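Side-chain contacts in MNMC2 (Aquifex aeolicus, PDB 3VYW), which methylates a modified wobble uridine of tRNA with S-adenosylmethionine as methyl donor, working without the oxidase domain to which such enzymes are usually fused: residues 31-34 with 35-38; 120-123 with 124-127; 256-259 with 260-263; 21-24 with 25-28. All blocks are in the same frame, centred on the assembly; numbering follows the deposited sequence.

Contact 1 of 4, residues 31-34 with 35-38; sequences LREF and LRFA
E33 and R36, one helical turn apart near the end of helix 24-37, form the centre of a salt-bridge network that R32 completes, and E33 is the residue common to both arginines. E33 CB lies beside the ring of F37, 4.1 Å from F37 CE1. From there CG runs anti to the carbonyl carbon (chi1 -55°), and the one bend, at chi2, turns the carboxylate back toward the following turn. At the tip the two oxygens divide the work. E33 OE1 takes the main bond, from R36 NE at 2.9 Å; the donor comes in on the syn side but 30° out of the carboxylate plane. E33 OE1 also lies 3.6 Å from F37 CE1. E33 OE2 accepts a weak bond from R36 NH2 at 3.4 Å and, on its anti side, a firmer one from R32 NE at 3.1 Å, with a weak one from R32 NH2 besides. The carboxylate and the R36 guanidinium lie within 14° of coplanar, as expected for a paired grip on one arginine edge.

R32 and R36 run side by side, and R32 NE comes within 4.1 Å of R36 NH2; the shared carboxylate probably offsets this closeness of like charges. The other helix face is apolar: L31 CD1 lies against L35 CG, and both leucines, with F34, pack on helix 3-18, while F34 also meets helix 292-303. The helical backbone bonds run through to A38 N, which donates to F34 O as the chain leaves the helix. A38 CB finishes the turn, 4.1 Å from F34 CE1.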
ATOM      1  N   LEU A  31      14.223  20.669  -5.627  1.00 30.84           N
ATOM      2  CA  LEU A  31      14.232  20.143  -6.964  1.00 33.48           C
ATOM      3  C   LEU A  31      15.070  18.908  -7.090  1.00 32.83           C
ATOM      4  O   LEU A  31      14.690  17.974  -7.723  1.00 30.29           O
ATOM      5  CB  LEU A  31      14.701  21.182  -7.961  1.00 32.77           C
ATOM      6  CG  LEU A  31      14.844  20.754  -9.405  1.00 36.50           C
ATOM      7  CD1 LEU A  31      13.541  20.360 -10.018  1.00 33.22           C
ATOM      8  CD2 LEU A  31      15.424  21.881 -10.188  1.00 34.47           C
ATOM      9  N   ARG A  32      16.210  18.901  -6.450  1.00 27.67           N
ATOM     10  CA  ARG A  32      17.062  17.772  -6.527  1.00 28.92           C
ATOM     11  C   ARG A  32      16.427  16.529  -5.960  1.00 30.84           C
ATOM     12  O   ARG A  32      16.465  15.509  -6.573  1.00 33.36           O
ATOM     13  CB  ARG A  32      18.307  18.089  -5.764  1.00 32.92           C
ATOM     14  CG  ARG A  32      19.344  17.024  -5.838  1.00 43.82           C
ATOM     15  CD  ARG A  32      20.546  17.426  -5.047  1.00 50.39           C
ATOM     16  NE  ARG A  32      20.321  17.255  -3.630  1.00 55.67           N
ATOM     17  CZ  ARG A  32      20.730  18.100  -2.708  1.00 55.35           C
ATOM     18  NH1 ARG A  32      21.372  19.188  -3.053  1.00 57.51           N
ATOM     19  NH2 ARG A  32      20.487  17.853  -1.452  1.00 51.14           N
ATOM     20  N   GLU A  33      15.841  16.618  -4.790  1.00 26.69           N
ATOM     21  CA  GLU A  33      15.085  15.526  -4.240  1.00 30.38           C
ATOM     22  C   GLU A  33      13.827  15.162  -5.022  1.00 34.49           C
ATOM     23  O   GLU A  33      13.501  14.028  -5.152  1.00 34.95           O
ATOM     24  CB  GLU A  33      14.800  15.740  -2.764  1.00 30.53           C
ATOM     25  CG  GLU A  33      16.023  15.992  -1.935  1.00 29.24           C
ATOM     26  CD  GLU A  33      17.133  14.995  -2.156  1.00 38.50           C
ATOM     27  OE1 GLU A  33      16.876  13.811  -2.289  1.00 40.36           O
ATOM     28  OE2 GLU A  33      18.282  15.399  -2.190  1.00 35.39           O
ATOM     29  N   PHE A  34      13.119  16.133  -5.543  1.00 31.43           N
ATOM     30  CA  PHE A  34      11.933  15.856  -6.300  1.00 31.47           C
ATOM     31  C   PHE A  34      12.293  15.056  -7.519  1.00 31.83           C
ATOM     32  O   PHE A  34      11.634  14.138  -7.861  1.00 34.50           O
ATOM     33  CB  PHE A  34      11.258  17.166  -6.683  1.00 30.95           C
ATOM     34  CG  PHE A  34       9.934  17.019  -7.337  1.00 32.28           C
ATOM     35  CD1 PHE A  34       8.976  16.212  -6.810  1.00 28.38           C
ATOM     36  CD2 PHE A  34       9.638  17.733  -8.470  1.00 30.13           C
ATOM     37  CE1 PHE A  34       7.747  16.102  -7.397  1.00 29.50           C
ATOM     38  CE2 PHE A  34       8.415  17.633  -9.055  1.00 28.42           C
ATOM     39  CZ  PHE A  34       7.464  16.811  -8.527  1.00 30.06           C
ATOM     40  N   LEU A  35      13.363  15.420  -8.172  1.00 31.59           N
ATOM     41  CA  LEU A  35      13.815  14.686  -9.313  1.00 34.55           C
ATOM     42  C   LEU A  35      14.218  13.282  -8.975  1.00 35.21           C
ATOM     43  O   LEU A  35      13.928  12.369  -9.678  1.00 37.30           O
ATOM     44  CB  LEU A  35      14.994  15.395  -9.917  1.00 30.53           C
ATOM     45  CG  LEU A  35      14.699  16.705 -10.578  1.00 36.00           C
ATOM     46  CD1 LEU A  35      15.920  17.243 -11.246  1.00 29.09           C
ATOM     47  CD2 LEU A  35      13.581  16.553 -11.566  1.00 30.02           C
ATOM     48  N   ARG A  36      14.933  13.116  -7.896  1.00 35.38           N
ATOM     49  CA  ARG A  36      15.258  11.798  -7.427  1.00 33.77           C
ATOM     50  C   ARG A  36      14.120  10.894  -6.914  1.00 30.21           C
ATOM     51  O   ARG A  36      14.141   9.735  -7.152  1.00 30.57           O
ATOM     52  CB  ARG A  36      16.475  11.841  -6.517  1.00 33.48           C
ATOM     53  CG  ARG A  36      16.269  11.301  -5.152  1.00 35.33           C
ATOM     54  CD  ARG A  36      17.546  10.899  -4.514  1.00 34.68           C
ATOM     55  NE  ARG A  36      18.308  12.035  -4.097  1.00 34.73           N
ATOM     56  CZ  ARG A  36      19.612  12.071  -4.132  1.00 35.69           C
ATOM     57  NH1 ARG A  36      20.292  11.046  -4.558  1.00 30.81           N
ATOM     58  NH2 ARG A  36      20.223  13.139  -3.757  1.00 38.80           N
ATOM     59  N   PHE A  37      13.147  11.430  -6.207  1.00 30.06           N
ATOM     60  CA  PHE A  37      12.095  10.614  -5.629  1.00 28.17           C
ATOM     61  C   PHE A  37      10.829  10.412  -6.410  1.00 28.33           C
ATOM     62  O   PHE A  37      10.094   9.552  -6.107  1.00 27.20           O
ATOM     63  CB  PHE A  37      11.696  11.151  -4.277  1.00 29.67           C
ATOM     64  CG  PHE A  37      12.754  11.053  -3.265  1.00 32.79           C
ATOM     65  CD1 PHE A  37      12.921  12.027  -2.356  1.00 32.96           C
ATOM     66  CD2 PHE A  37      13.582  10.000  -3.246  1.00 34.73           C
ATOM     67  CE1 PHE A  37      13.912  11.952  -1.435  1.00 39.15           C
ATOM     68  CE2 PHE A  37      14.574   9.907  -2.321  1.00 37.91           C
ATOM     69  CZ  PHE A  37      14.738  10.884  -1.414  1.00 35.99           C
ATOM     70  N   ALA A  38      10.562  11.245  -7.386  1.00 32.66           N
ATOM     71  CA  ALA A  38       9.328  11.167  -8.132  1.00 30.96           C
ATOM     72  C   ALA A  38       9.288  10.042  -9.107  1.00 29.71           C
ATOM     73  O   ALA A  38      10.275   9.499  -9.454  1.00 34.02           O
ATOM     74  CB  ALA A  38       9.029  12.475  -8.821  1.00 29.09           C
TER

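Contact 2 of 4, residues 120-123 with 124-127; sequences EVNP and KLRV
The turn that ends the helix of a beta-alpha-beta unit (strand 97-103, helix 109-121, strand 126-133) is built by N122 and P123 meeting K124 and L125. This unit is part of the Rossmann-like sheet of the methyltransferase. The backbone angles of P123 and K124 define a type I beta turn from N122 to L125, closed by a weak but fairly straight bond from L125 N to N122 O at 3.4 Å.

The N122 side chain folds over the inside of the turn. Its CG stands anti to the backbone N (chi1 156°), beside the carbonyl carbon, which carries the amide toward the K124 and L125 backbone nitrogens. N122 OD1 sits near K124 N in the arrangement of an Asx turn, but the modelled separation of 2.3 Å is too short to trust in detail. N122 OD1 is also 2.7 Å from L125 N and 3.4 Å from K124 CB, so it faces the second half of the turn. On the other branch of the amide, N122 ND2 reaches the L125 side chain, 3.9 Å from L125 CD1, and the two side chains cross at about a right angle. L125 CB in turn rests 3.6 Å from N122 O.

Beyond the turn, P123 O accepts from R165 NH1 and L125 O from W119 NE1, tying it to the neighbouring loop and back to its own helix. The L125 side chain is buried among L118 of helix 109-121, A92 of helix 88-94 and I98 of strand 97-103, where strand 126-133 enters the sheet.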
ATOM      1  N   GLU A 120      -7.425 -23.579   3.593  1.00 54.93           N
ATOM      2  CA  GLU A 120      -6.822 -24.781   4.086  1.00 55.28           C
ATOM      3  C   GLU A 120      -7.104 -24.886   5.554  1.00 58.09           C
ATOM      4  O   GLU A 120      -7.398 -25.936   6.047  1.00 63.39           O
ATOM      5  CB  GLU A 120      -5.326 -24.779   3.826  1.00 55.57           C
ATOM      6  CG  GLU A 120      -5.009 -24.617   2.361  1.00 64.70           C
ATOM      7  CD  GLU A 120      -3.617 -25.043   1.975  1.00 71.65           C
ATOM      8  OE1 GLU A 120      -2.644 -24.468   2.467  1.00 76.20           O
ATOM      9  OE2 GLU A 120      -3.500 -25.931   1.140  1.00 78.20           O
ATOM     10  N   VAL A 121      -6.974 -23.790   6.266  1.00 58.68           N
ATOM     11  CA  VAL A 121      -7.203 -23.798   7.677  1.00 56.16           C
ATOM     12  C   VAL A 121      -8.626 -24.088   8.076  1.00 61.47           C
ATOM     13  O   VAL A 121      -8.854 -24.882   8.949  1.00 73.33           O
ATOM     14  CB  VAL A 121      -6.781 -22.469   8.275  1.00 55.09           C
ATOM     15  CG1 VAL A 121      -7.608 -22.150   9.491  1.00 49.74           C
ATOM     16  CG2 VAL A 121      -5.309 -22.505   8.594  1.00 47.90           C
ATOM     17  N   ASN A 122      -9.577 -23.388   7.505  1.00 57.34           N
ATOM     18  CA  ASN A 122     -10.964 -23.724   7.644  1.00 54.48           C
ATOM     19  C   ASN A 122     -11.682 -23.681   6.309  1.00 54.55           C
ATOM     20  O   ASN A 122     -11.931 -22.633   5.796  1.00 61.08           O
ATOM     21  CB  ASN A 122     -11.601 -22.735   8.591  1.00 55.67           C
ATOM     22  CG  ASN A 122     -13.075 -22.596   8.382  1.00 56.62           C
ATOM     23  OD1 ASN A 122     -13.592 -22.956   7.354  1.00 63.88           O
ATOM     24  ND2 ASN A 122     -13.751 -22.061   9.358  1.00 47.44           N
ATOM     25  N   PRO A 123     -12.082 -24.816   5.789  1.00 53.72           N
ATOM     26  CA  PRO A 123     -12.697 -24.899   4.473  1.00 55.20           C
ATOM     27  C   PRO A 123     -14.007 -24.191   4.377  1.00 52.35           C
ATOM     28  O   PRO A 123     -14.476 -23.940   3.304  1.00 49.70           O
ATOM     29  CB  PRO A 123     -12.925 -26.380   4.311  1.00 51.00           C
ATOM     30  CG  PRO A 123     -11.777 -26.958   4.993  1.00 53.73           C
ATOM     31  CD  PRO A 123     -11.484 -26.093   6.169  1.00 57.56           C
ATOM     32  N   LYS A 124     -14.602 -23.893   5.509  1.00 55.80           N
ATOM     33  CA  LYS A 124     -15.946 -23.378   5.526  1.00 59.75           C
ATOM     34  C   LYS A 124     -16.092 -21.888   5.724  1.00 54.28           C
ATOM     35  O   LYS A 124     -17.180 -21.385   5.807  1.00 53.29           O
ATOM     36  CB  LYS A 124     -16.734 -24.119   6.584  1.00 66.81           C
ATOM     37  CG  LYS A 124     -16.540 -25.613   6.522  1.00 73.10           C
ATOM     38  CD  LYS A 124     -17.812 -26.302   6.086  1.00 77.44           C
ATOM     39  CE  LYS A 124     -17.557 -27.233   4.923  1.00 82.56           C
ATOM     40  NZ  LYS A 124     -17.185 -28.597   5.389  1.00 87.33           N
ATOM     41  N   LEU A 125     -14.977 -21.201   5.813  1.00 54.77           N
ATOM     42  CA  LEU A 125     -14.926 -19.794   6.124  1.00 50.93           C
ATOM     43  C   LEU A 125     -15.498 -18.872   5.088  1.00 46.39           C
ATOM     44  O   LEU A 125     -15.215 -18.983   3.945  1.00 52.37           O
ATOM     45  CB  LEU A 125     -13.476 -19.424   6.329  1.00 52.51           C
ATOM     46  CG  LEU A 125     -13.194 -18.108   6.997  1.00 49.99           C
ATOM     47  CD1 LEU A 125     -13.394 -18.277   8.466  1.00 46.46           C
ATOM     48  CD2 LEU A 125     -11.760 -17.776   6.696  1.00 56.22           C
ATOM     49  N   ARG A 126     -16.279 -17.914   5.505  1.00 45.27           N
ATOM     50  CA  ARG A 126     -16.805 -16.996   4.555  1.00 50.66           C
ATOM     51  C   ARG A 126     -15.897 -15.812   4.539  1.00 47.75           C
ATOM     52  O   ARG A 126     -15.566 -15.299   5.552  1.00 51.47           O
ATOM     53  CB  ARG A 126     -18.208 -16.597   4.954  1.00 54.19           C
ATOM     54  CG  ARG A 126     -18.927 -15.723   3.960  1.00 61.82           C
ATOM     55  CD  ARG A 126     -19.500 -14.514   4.656  1.00 65.39           C
ATOM     56  NE  ARG A 126     -20.008 -13.530   3.726  1.00 70.50           N
ATOM     57  CZ  ARG A 126     -20.548 -13.818   2.556  1.00 72.59           C
ATOM     58  NH1 ARG A 126     -20.642 -15.066   2.171  1.00 77.62           N
ATOM     59  NH2 ARG A 126     -20.978 -12.856   1.773  1.00 71.20           N
ATOM     60  N   VAL A 127     -15.461 -15.399   3.375  1.00 40.10           N
ATOM     61  CA  VAL A 127     -14.504 -14.333   3.314  1.00 37.43           C
ATOM     62  C   VAL A 127     -15.039 -13.108   2.641  1.00 39.21           C
ATOM     63  O   VAL A 127     -15.547 -13.183   1.574  1.00 37.32           O
ATOM     64  CB  VAL A 127     -13.259 -14.787   2.595  1.00 34.24           C
ATOM     65  CG1 VAL A 127     -12.190 -13.763   2.764  1.00 34.85           C
ATOM     66  CG2 VAL A 127     -12.784 -16.093   3.150  1.00 31.28           C
TER

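Contact 3 of 4, residues 256-259 with 260-263; sequences VASL and KAPV
S258 OG overlaps the A261 methyl group, 3.2 Å from A261 CB, while taking the hydrogen bond that joins the two segments. A261 N donates to S258 OG at 2.7 Å with an N-H...O angle of 146°. The hydroxyl is placed by its torsion: OG lies anti to the backbone N (chi1 175°), turned toward the returning chain. G220 O accepts from the same OG, so one buried hydroxyl serves as acceptor and donor at once and links three pieces of backbone. With an alanine in its place, A261 N and G220 O would probably both be left without this partner, and the bend would be less firmly fixed.

The chain reverses here, the end-to-end directions of 256-259 and 260-263 lying 161° apart. L259 and K260 make the corner; K260 CD folds back to 3.5 Å from L259 O. Farther along, V263 CG1 comes over S258 from the return side, 4.2 Å from S258 CB.

Strand 253-258 runs between strands 220-224 and 241-246: A257 pairs with W222 through the backbone, and S258 with K241. Y221 of strand 220-224 packs against V256, S258 and A261, and its OH is hydrogen-bonded to P262 O before the chain goes on to helix 268-276.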
ATOM      1  N   VAL A 256       3.647  -3.646  10.733  1.00 37.46           N
ATOM      2  CA  VAL A 256       2.452  -4.243  11.257  1.00 36.00           C
ATOM      3  C   VAL A 256       1.823  -3.288  12.220  1.00 38.09           C
ATOM      4  O   VAL A 256       2.474  -2.771  13.066  1.00 36.82           O
ATOM      5  CB  VAL A 256       2.759  -5.522  11.988  1.00 39.46           C
ATOM      6  CG1 VAL A 256       1.525  -6.356  12.108  1.00 38.29           C
ATOM      7  CG2 VAL A 256       3.828  -6.298  11.274  1.00 37.92           C
ATOM      8  N   ALA A 257       0.545  -3.026  12.052  1.00 37.29           N
ATOM      9  CA  ALA A 257      -0.141  -2.077  12.883  1.00 36.77           C
ATOM     10  C   ALA A 257      -1.449  -2.600  13.428  1.00 38.17           C
ATOM     11  O   ALA A 257      -2.122  -3.361  12.815  1.00 38.49           O
ATOM     12  CB  ALA A 257      -0.361  -0.795  12.129  1.00 31.27           C
ATOM     13  N   SER A 258      -1.785  -2.200  14.627  1.00 36.34           N
ATOM     14  CA  SER A 258      -3.095  -2.449  15.139  1.00 34.32           C
ATOM     15  C   SER A 258      -3.449  -1.373  16.104  1.00 37.82           C
ATOM     16  O   SER A 258      -2.618  -0.867  16.780  1.00 36.03           O
ATOM     17  CB  SER A 258      -3.139  -3.792  15.819  1.00 34.16           C
ATOM     18  OG  SER A 258      -4.378  -3.980  16.421  1.00 36.21           O
ATOM     19  N   LEU A 259      -4.701  -0.977  16.144  1.00 38.22           N
ATOM     20  CA  LEU A 259      -5.141  -0.083  17.167  1.00 39.75           C
ATOM     21  C   LEU A 259      -5.069  -0.699  18.534  1.00 41.53           C
ATOM     22  O   LEU A 259      -4.617  -0.099  19.447  1.00 42.64           O
ATOM     23  CB  LEU A 259      -6.562   0.298  16.895  1.00 37.72           C
ATOM     24  CG  LEU A 259      -6.742   1.065  15.640  1.00 38.77           C
ATOM     25  CD1 LEU A 259      -8.207   1.165  15.335  1.00 35.17           C
ATOM     26  CD2 LEU A 259      -6.175   2.436  15.848  1.00 37.00           C
ATOM     27  N   LYS A 260      -5.581  -1.901  18.674  1.00 46.76           N
ATOM     28  CA  LYS A 260      -5.552  -2.561  19.956  1.00 50.15           C
ATOM     29  C   LYS A 260      -4.932  -3.941  20.078  1.00 47.61           C
ATOM     30  O   LYS A 260      -4.739  -4.386  21.162  1.00 51.06           O
ATOM     31  CB  LYS A 260      -6.935  -2.574  20.567  1.00 48.69           C
ATOM     32  CG  LYS A 260      -7.123  -1.533  21.627  1.00 45.32           C
ATOM     33  CD  LYS A 260      -7.671  -0.272  21.053  1.00 51.30           C
ATOM     34  CE  LYS A 260      -8.346   0.536  22.126  1.00 55.41           C
ATOM     35  NZ  LYS A 260      -7.661   1.806  22.434  1.00 59.13           N
ATOM     36  N   ALA A 261      -4.646  -4.635  19.000  1.00 43.55           N
ATOM     37  CA  ALA A 261      -3.960  -5.914  19.121  1.00 45.80           C
ATOM     38  C   ALA A 261      -2.459  -5.782  19.280  1.00 50.21           C
ATOM     39  O   ALA A 261      -1.929  -4.733  19.111  1.00 57.05           O
ATOM     40  CB  ALA A 261      -4.297  -6.812  17.969  1.00 45.88           C
ATOM     41  N   PRO A 262      -1.787  -6.844  19.649  1.00 49.37           N
ATOM     42  CA  PRO A 262      -0.349  -6.803  19.828  1.00 47.60           C
ATOM     43  C   PRO A 262       0.422  -6.803  18.548  1.00 49.02           C
ATOM     44  O   PRO A 262       0.041  -7.440  17.598  1.00 46.11           O
ATOM     45  CB  PRO A 262      -0.056  -8.070  20.615  1.00 44.06           C
ATOM     46  CG  PRO A 262      -1.274  -8.877  20.526  1.00 48.80           C
ATOM     47  CD  PRO A 262      -2.376  -7.899  20.456  1.00 52.84           C
ATOM     48  N   VAL A 263       1.541  -6.110  18.569  1.00 45.58           N
ATOM     49  CA  VAL A 263       2.407  -6.004  17.441  1.00 46.20           C
ATOM     50  C   VAL A 263       3.802  -6.332  17.873  1.00 50.44           C
ATOM     51  O   VAL A 263       4.165  -6.070  18.979  1.00 51.08           O
ATOM     52  CB  VAL A 263       2.368  -4.603  16.850  1.00 43.48           C
ATOM     53  CG1 VAL A 263       0.954  -4.104  16.794  1.00 38.49           C
ATOM     54  CG2 VAL A 263       3.202  -3.667  17.662  1.00 39.38           C
TER

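Contact 4 of 4, residues 21-24 with 25-28; sequences SLTE and EEFN
T23 and E26 exchange hydrogen bonds in a capping box at the start of helix 24-37. T23 N donates to E26 OE1 at 2.9 Å with an N-H...O angle of 162°, reaching the anti side of the carboxylate 25° out of its plane. In return E26 N donates to T23 OG1 at 3.2 Å. The threonine hydroxyl can accept there because OG1 sits between the backbone N and carbonyl carbon (chi1 57°). A weak bond from T23 OG1 to E26 OE1 adds a third link. An alanine in place of E26 would probably leave T23 N without its side-chain acceptor and take one half of the box away.

One residue on, E24 OE2 makes a weak 3.3 Å bond with N28 ND2, and a water donates to both E24 OE2 and N28 OD1, bridging the two side chains. Outward from the box, E26 OE1 also touches L22 CB at 3.2 Å. The L22 side chain then extends to F27, where L22 CD1 lies 4.3 Å from F27 CB, at the edge of the F27 ring and near its plane. F27 packs onto L11, E12 and L15 of helix 3-18, and L22 and E26 meet I306 near the C terminus.

Three consecutive glutamates, E24 to E26, at a helix start are likely to interact favourably with the helix dipole, while T23 OG1 gives the E26 N-H, in the first turn, a side-chain acceptor.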
ATOM      1  N   SER A  21       7.633  31.100  -0.650  1.00 48.53           N
ATOM      2  CA  SER A  21       8.851  31.830  -0.815  1.00 54.06           C
ATOM      3  C   SER A  21      10.015  31.028  -0.244  1.00 54.42           C
ATOM      4  O   SER A  21       9.943  30.563   0.860  1.00 51.49           O
ATOM      5  CB  SER A  21       8.692  33.195  -0.140  1.00 54.14           C
ATOM      6  OG  SER A  21       9.913  33.843   0.083  1.00 58.84           O
ATOM      7  N   LEU A  22      11.070  30.839  -1.021  1.00 52.56           N
ATOM      8  CA  LEU A  22      12.248  30.127  -0.573  1.00 48.57           C
ATOM      9  C   LEU A  22      13.543  30.726  -1.051  1.00 51.69           C
ATOM     10  O   LEU A  22      13.569  31.522  -1.954  1.00 53.82           O
ATOM     11  CB  LEU A  22      12.199  28.677  -0.990  1.00 49.68           C
ATOM     12  CG  LEU A  22      11.832  28.407  -2.422  1.00 48.41           C
ATOM     13  CD1 LEU A  22      11.389  26.981  -2.566  1.00 47.65           C
ATOM     14  CD2 LEU A  22      10.703  29.325  -2.755  1.00 49.66           C
ATOM     15  N   THR A  23      14.622  30.316  -0.423  1.00 48.51           N
ATOM     16  CA  THR A  23      15.939  30.654  -0.878  1.00 46.78           C
ATOM     17  C   THR A  23      16.297  29.853  -2.090  1.00 48.13           C
ATOM     18  O   THR A  23      15.656  28.908  -2.431  1.00 47.31           O
ATOM     19  CB  THR A  23      17.019  30.505   0.208  1.00 51.77           C
ATOM     20  OG1 THR A  23      17.022  29.192   0.727  1.00 50.21           O
ATOM     21  CG2 THR A  23      16.732  31.408   1.313  1.00 49.78           C
ATOM     22  N   GLU A  24      17.325  30.279  -2.768  1.00 46.05           N
ATOM     23  CA  GLU A  24      17.788  29.549  -3.888  1.00 49.66           C
ATOM     24  C   GLU A  24      18.287  28.203  -3.452  1.00 47.78           C
ATOM     25  O   GLU A  24      18.081  27.249  -4.135  1.00 50.71           O
ATOM     26  CB  GLU A  24      18.856  30.342  -4.622  1.00 49.04           C
ATOM     27  CG  GLU A  24      19.484  29.628  -5.780  1.00 50.86           C
ATOM     28  CD  GLU A  24      18.580  29.559  -6.945  1.00 57.89           C
ATOM     29  OE1 GLU A  24      17.741  30.421  -7.073  1.00 71.60           O
ATOM     30  OE2 GLU A  24      18.694  28.646  -7.738  1.00 63.52           O
ATOM     31  N   GLU A  25      18.981  28.153  -2.355  1.00 47.32           N
ATOM     32  CA  GLU A  25      19.488  26.894  -1.852  1.00 51.30           C
ATOM     33  C   GLU A  25      18.336  25.987  -1.557  1.00 44.04           C
ATOM     34  O   GLU A  25      18.390  24.833  -1.812  1.00 41.36           O
ATOM     35  CB  GLU A  25      20.295  26.981  -0.596  1.00 60.14           C
ATOM     36  CG  GLU A  25      21.334  25.909  -0.297  1.00 75.02           C
ATOM     37  CD  GLU A  25      21.719  24.982  -1.461  1.00 98.53           C
ATOM     38  OE1 GLU A  25      21.246  25.131  -2.612  1.00111.04           O
ATOM     39  OE2 GLU A  25      22.557  24.097  -1.244  1.00111.89           O
ATOM     40  N   GLU A  26      17.315  26.502  -0.971  1.00 40.98           N
ATOM     41  CA  GLU A  26      16.133  25.746  -0.708  1.00 37.43           C
ATOM     42  C   GLU A  26      15.497  25.257  -1.960  1.00 44.05           C
ATOM     43  O   GLU A  26      15.037  24.158  -2.003  1.00 46.02           O
ATOM     44  CB  GLU A  26      15.136  26.591   0.035  1.00 44.80           C
ATOM     45  CG  GLU A  26      15.213  26.432   1.523  1.00 51.94           C
ATOM     46  CD  GLU A  26      14.386  27.435   2.261  1.00 57.29           C
ATOM     47  OE1 GLU A  26      13.905  28.368   1.641  1.00 60.46           O
ATOM     48  OE2 GLU A  26      14.207  27.287   3.461  1.00 51.73           O
ATOM     49  N   PHE A  27      15.425  26.098  -2.974  1.00 40.27           N
ATOM     50  CA  PHE A  27      14.857  25.681  -4.223  1.00 35.69           C
ATOM     51  C   PHE A  27      15.655  24.579  -4.860  1.00 37.10           C
ATOM     52  O   PHE A  27      15.110  23.663  -5.399  1.00 35.68           O
ATOM     53  CB  PHE A  27      14.732  26.828  -5.199  1.00 34.78           C
ATOM     54  CG  PHE A  27      14.224  26.406  -6.522  1.00 35.52           C
ATOM     55  CD1 PHE A  27      12.894  26.298  -6.738  1.00 36.29           C
ATOM     56  CD2 PHE A  27      15.085  26.061  -7.516  1.00 39.13           C
ATOM     57  CE1 PHE A  27      12.416  25.872  -7.943  1.00 38.89           C
ATOM     58  CE2 PHE A  27      14.623  25.637  -8.720  1.00 38.79           C
ATOM     59  CZ  PHE A  27      13.282  25.542  -8.936  1.00 38.84           C
ATOM     60  N   ASN A  28      16.950  24.686  -4.804  1.00 33.73           N
ATOM     61  CA  ASN A  28      17.799  23.725  -5.428  1.00 38.36           C
ATOM     62  C   ASN A  28      17.619  22.378  -4.814  1.00 36.09           C
ATOM     63  O   ASN A  28      17.551  21.398  -5.491  1.00 37.36           O
ATOM     64  CB  ASN A  28      19.238  24.135  -5.262  1.00 40.69           C
ATOM     65  CG  ASN A  28      19.658  25.218  -6.217  1.00 49.18           C
ATOM     66  OD1 ASN A  28      20.668  25.853  -6.012  1.00 48.81           O
ATOM     67  ND2 ASN A  28      18.901  25.418  -7.261  1.00 45.76           N
TER
HETATM   68  O   HOH W   1      21.727  27.955  -7.995  1.00 30.00           O

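From the N terminus, contact 4 comes first, closing the loop after helix 3-18 by capping the start of helix 24-37. Contact 1 follows two residues later, toward the other end of that helix, their centres 14 Å apart, and both lean on helix 3-18. Contact 2 closes the turn between helix 109-121 and strand 126-133, on the opposite side of the chain's centre from contacts 1 and 4. Contact 3 comes last, turning the chain back after strand 253-258; it and contact 2 reach the same sheet, their nearest atoms about 17 Å apart. All four lie in series: none nests within or crosses another.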